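PDB 4F43: protelomerase from Agrobacterium tumefaciens, which probably cuts replicated telomere DNA and rejoins the strands as closed hairpin ends, and protects those hairpins at the tips of the linear chromosome. Local coordinates for residues D297-T300 / S301-Y304. The protein carries 1 engineered substitution. Numbering follows the deposited sequence. Where two conformers were deposited one is given.
Sequences DLET and SLSY. With nucleotides of chain B.
Thr300 O receives Ser303 N at 3.2 Å and also sits at the edge of the Tyr304 ring, near its plane, 3.5 Å from CD2. Ser301 turns back to Leu298. Its OG lies between the backbone N and the carbonyl carbon (chi1 63°) and gives a 2.8 Å bond to Leu298 O, from 52° above the carbonyl plane. Asn284 of helix 283-291 also bonds Ser301 OG. Leu302 N makes a weak bond to Glu299 O. Leu302 CD1 meets Glu299 CG at 3.7 Å, the two side chains crossing at a slant. With Tyr304 N on Ser301 O, the backbone bonds of Ser303 and Leu302 form a short 3-10 turn in the catalytic domain, between helix 283-291 and strand 307-308. An Asx turn, Asp297 OD2 taking Glu299 N, precedes it. Tyr304 OH ends 2.9 Å from O3' of DA13 of chain B. It is also hydrogen-bonded to Tyr262 OH, so its bond to O3' is not settled. Thr300 CG2 approaches the same O3' at 3.9 Å. Tyr304 also packs on a DNA phosphate. Both contacts are consistent with the nucleophile of telomere resolvases, which forms a transient 3'-phosphotyrosine intermediate. The turn thus sets a probable catalytic tyrosine against the hairpin DNA.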
ATOM      1  N   ASP A 297      -9.556  15.449  -2.591  1.00 35.33           N
ATOM      2  CA  ASP A 297      -9.086  14.915  -1.319  1.00 37.47           C
ATOM      3  C   ASP A 297      -7.705  15.466  -0.976  1.00 31.03           C
ATOM      4  O   ASP A 297      -6.731  15.208  -1.682  1.00 34.54           O
ATOM      5  CB  ASP A 297      -9.049  13.387  -1.364  1.00 43.94           C
ATOM      6  CG  ASP A 297      -8.481  12.774  -0.100  1.00 50.56           C
ATOM      7  OD1 ASP A 297      -7.931  11.657  -0.184  1.00 62.26           O
ATOM      8  OD2 ASP A 297      -8.585  13.403   0.975  1.00 41.94           O
ATOM      9  N   LEU A 298      -7.629  16.221   0.115  1.00 17.18           N
ATOM     10  CA  LEU A 298      -6.379  16.850   0.524  1.00 22.96           C
ATOM     11  C   LEU A 298      -5.939  16.399   1.913  1.00 24.68           C
ATOM     12  O   LEU A 298      -4.901  16.836   2.411  1.00 24.68           O
ATOM     13  CB  LEU A 298      -6.526  18.374   0.511  1.00 25.81           C
ATOM     14  CG  LEU A 298      -7.010  19.030  -0.782  1.00 29.60           C
ATOM     15  CD1 LEU A 298      -7.250  20.517  -0.564  1.00 32.97           C
ATOM     16  CD2 LEU A 298      -6.008  18.807  -1.904  1.00 27.11           C
ATOM     17  N   GLU A 299      -6.723  15.526   2.539  1.00 22.09           N
ATOM     18  CA  GLU A 299      -6.475  15.071   3.905  0.61 25.68           C
ATOM     19  C   GLU A 299      -5.636  13.792   3.944  1.00 25.47           C
ATOM     20  O   GLU A 299      -5.024  13.463   4.957  1.00 31.44           O
ATOM     21  CB  GLU A 299      -7.813  14.843   4.615  0.61 33.73           C
ATOM     22  CG  GLU A 299      -7.720  14.587   6.107  0.61 43.26           C
ATOM     23  CD  GLU A 299      -9.074  14.311   6.726  0.61 56.69           C
ATOM     24  OE1 GLU A 299      -9.186  14.390   7.968  0.61 59.24           O
ATOM     25  OE2 GLU A 299     -10.027  14.017   5.973  0.61 60.88           O
ATOM     26  N   THR A 300      -5.638  13.057   2.836  1.00 13.49           N
ATOM     27  CA  THR A 300      -4.861  11.825   2.753  1.00 13.83           C
ATOM     28  C   THR A 300      -3.368  12.152   2.684  1.00 28.52           C
ATOM     29  O   THR A 300      -2.523  11.382   3.145  1.00 32.57           O
ATOM     30  CB  THR A 300      -5.283  10.972   1.541  1.00 12.50           C
ATOM     31  OG1 THR A 300      -6.682  10.676   1.629  1.00 21.86           O
ATOM     32  CG2 THR A 300      -4.504   9.665   1.496  1.00  8.41           C
ATOM     33  N   SER A 301      -3.057  13.316   2.122  1.00 31.83           N
ATOM     34  CA  SER A 301      -1.678  13.774   1.995  1.00 14.85           C
ATOM     35  C   SER A 301      -1.038  14.066   3.352  1.00 13.32           C
ATOM     36  O   SER A 301       0.189  14.078   3.479  1.00 13.72           O
ATOM     37  CB  SER A 301      -1.612  15.024   1.114  1.00  8.55           C
ATOM     38  OG  SER A 301      -2.327  16.099   1.698  1.00  9.77           O
ATOM     39  N   LEU A 302      -1.876  14.300   4.360  1.00 12.44           N
ATOM     40  CA  LEU A 302      -1.402  14.582   5.712  0.78  8.40           C
ATOM     41  C   LEU A 302      -0.575  13.428   6.269  1.00 19.65           C
ATOM     42  O   LEU A 302       0.273  13.625   7.141  1.00 26.90           O
ATOM     43  CB  LEU A 302      -2.580  14.873   6.644  0.78 10.46           C
ATOM     44  CG  LEU A 302      -3.466  16.069   6.291  0.78  9.07           C
ATOM     45  CD1 LEU A 302      -4.616  16.186   7.277  0.78  6.92           C
ATOM     46  CD2 LEU A 302      -2.648  17.351   6.262  0.78  9.03           C
ATOM     47  N   SER A 303      -0.827  12.225   5.763  1.00 23.94           N
ATOM     48  CA  SER A 303      -0.120  11.036   6.222  1.00 25.49           C
ATOM     49  C   SER A 303       1.258  10.904   5.572  1.00 26.37           C
ATOM     50  O   SER A 303       2.061  10.065   5.977  1.00 22.58           O
ATOM     51  CB  SER A 303      -0.948   9.779   5.940  1.00 24.83           C
ATOM     52  OG  SER A 303      -2.211   9.839   6.584  1.00 22.39           O
ATOM     53  N   TYR A 304       1.528  11.734   4.567  1.00 26.82           N
ATOM     54  CA  TYR A 304       2.788  11.642   3.829  1.00 22.23           C
ATOM     55  C   TYR A 304       3.796  12.711   4.240  1.00 21.42           C
ATOM     56  O   TYR A 304       4.889  12.788   3.680  1.00 25.54           O
ATOM     57  CB  TYR A 304       2.535  11.713   2.321  1.00 19.89           C
ATOM     58  CG  TYR A 304       1.867  10.483   1.756  1.00 25.53           C
ATOM     59  CD1 TYR A 304       2.621   9.408   1.307  1.00 29.79           C
ATOM     60  CD2 TYR A 304       0.483  10.396   1.674  1.00 27.80           C
ATOM     61  CE1 TYR A 304       2.017   8.278   0.792  1.00 32.92           C
ATOM     62  CE2 TYR A 304      -0.132   9.270   1.160  1.00 28.94           C
ATOM     63  CZ  TYR A 304       0.639   8.214   0.720  1.00 32.52           C
ATOM     64  OH  TYR A 304       0.027   7.092   0.208  1.00 28.59           O
TER
ATOM     65  P    DA B  13       1.393   5.559   6.577  1.00 35.61           P
ATOM     66  OP1  DA B  13       2.699   5.551   5.879  1.00 35.03           O
ATOM     67  OP2  DA B  13       1.131   6.547   7.644  1.00 47.14           O
ATOM     68  O5'  DA B  13       0.238   5.703   5.482  1.00 31.00           O
ATOM     69  C5'  DA B  13       0.110   4.725   4.458  1.00 30.32           C
ATOM     70  C4'  DA B  13      -1.065   5.050   3.556  1.00 29.56           C
ATOM     71  O4'  DA B  13      -2.220   4.280   3.975  1.00 28.71           O
ATOM     72  C3'  DA B  13      -1.507   6.510   3.576  1.00 29.82           C
ATOM     73  O3'  DA B  13      -1.939   6.895   2.278  1.00 30.03           O
ATOM     74  C2'  DA B  13      -2.666   6.503   4.565  1.00 29.13           C
ATOM     75  C1'  DA B  13      -3.298   5.153   4.247  1.00 28.43           C
ATOM     76  N9   DA B  13      -4.080   4.582   5.337  1.00 28.26           N
ATOM     77  C8   DA B  13      -3.949   4.816   6.677  1.00 28.81           C
ATOM     78  N7   DA B  13      -4.805   4.148   7.414  1.00 29.04           N
ATOM     79  C5   DA B  13      -5.548   3.425   6.494  1.00 28.59           C
ATOM     80  C6   DA B  13      -6.617   2.516   6.626  1.00 29.06           C
ATOM     81  N6   DA B  13      -7.161   2.156   7.794  1.00 30.03           N
ATOM     82  N1   DA B  13      -7.117   1.983   5.494  1.00 30.41           N
ATOM     83  C2   DA B  13      -6.591   2.330   4.316  1.00 28.66           C
ATOM     84  N3   DA B  13      -5.589   3.168   4.067  1.00 30.14           N
ATOM     85  C4   DA B  13      -5.110   3.683   5.209  1.00 28.15           C
TER
HETATM   86  O   HOH W   1      -4.299  13.782  -0.306  1.00 30.10           O
HETATM   87  O   HOH W   2      -4.371  11.140   6.304  1.00 10.31           O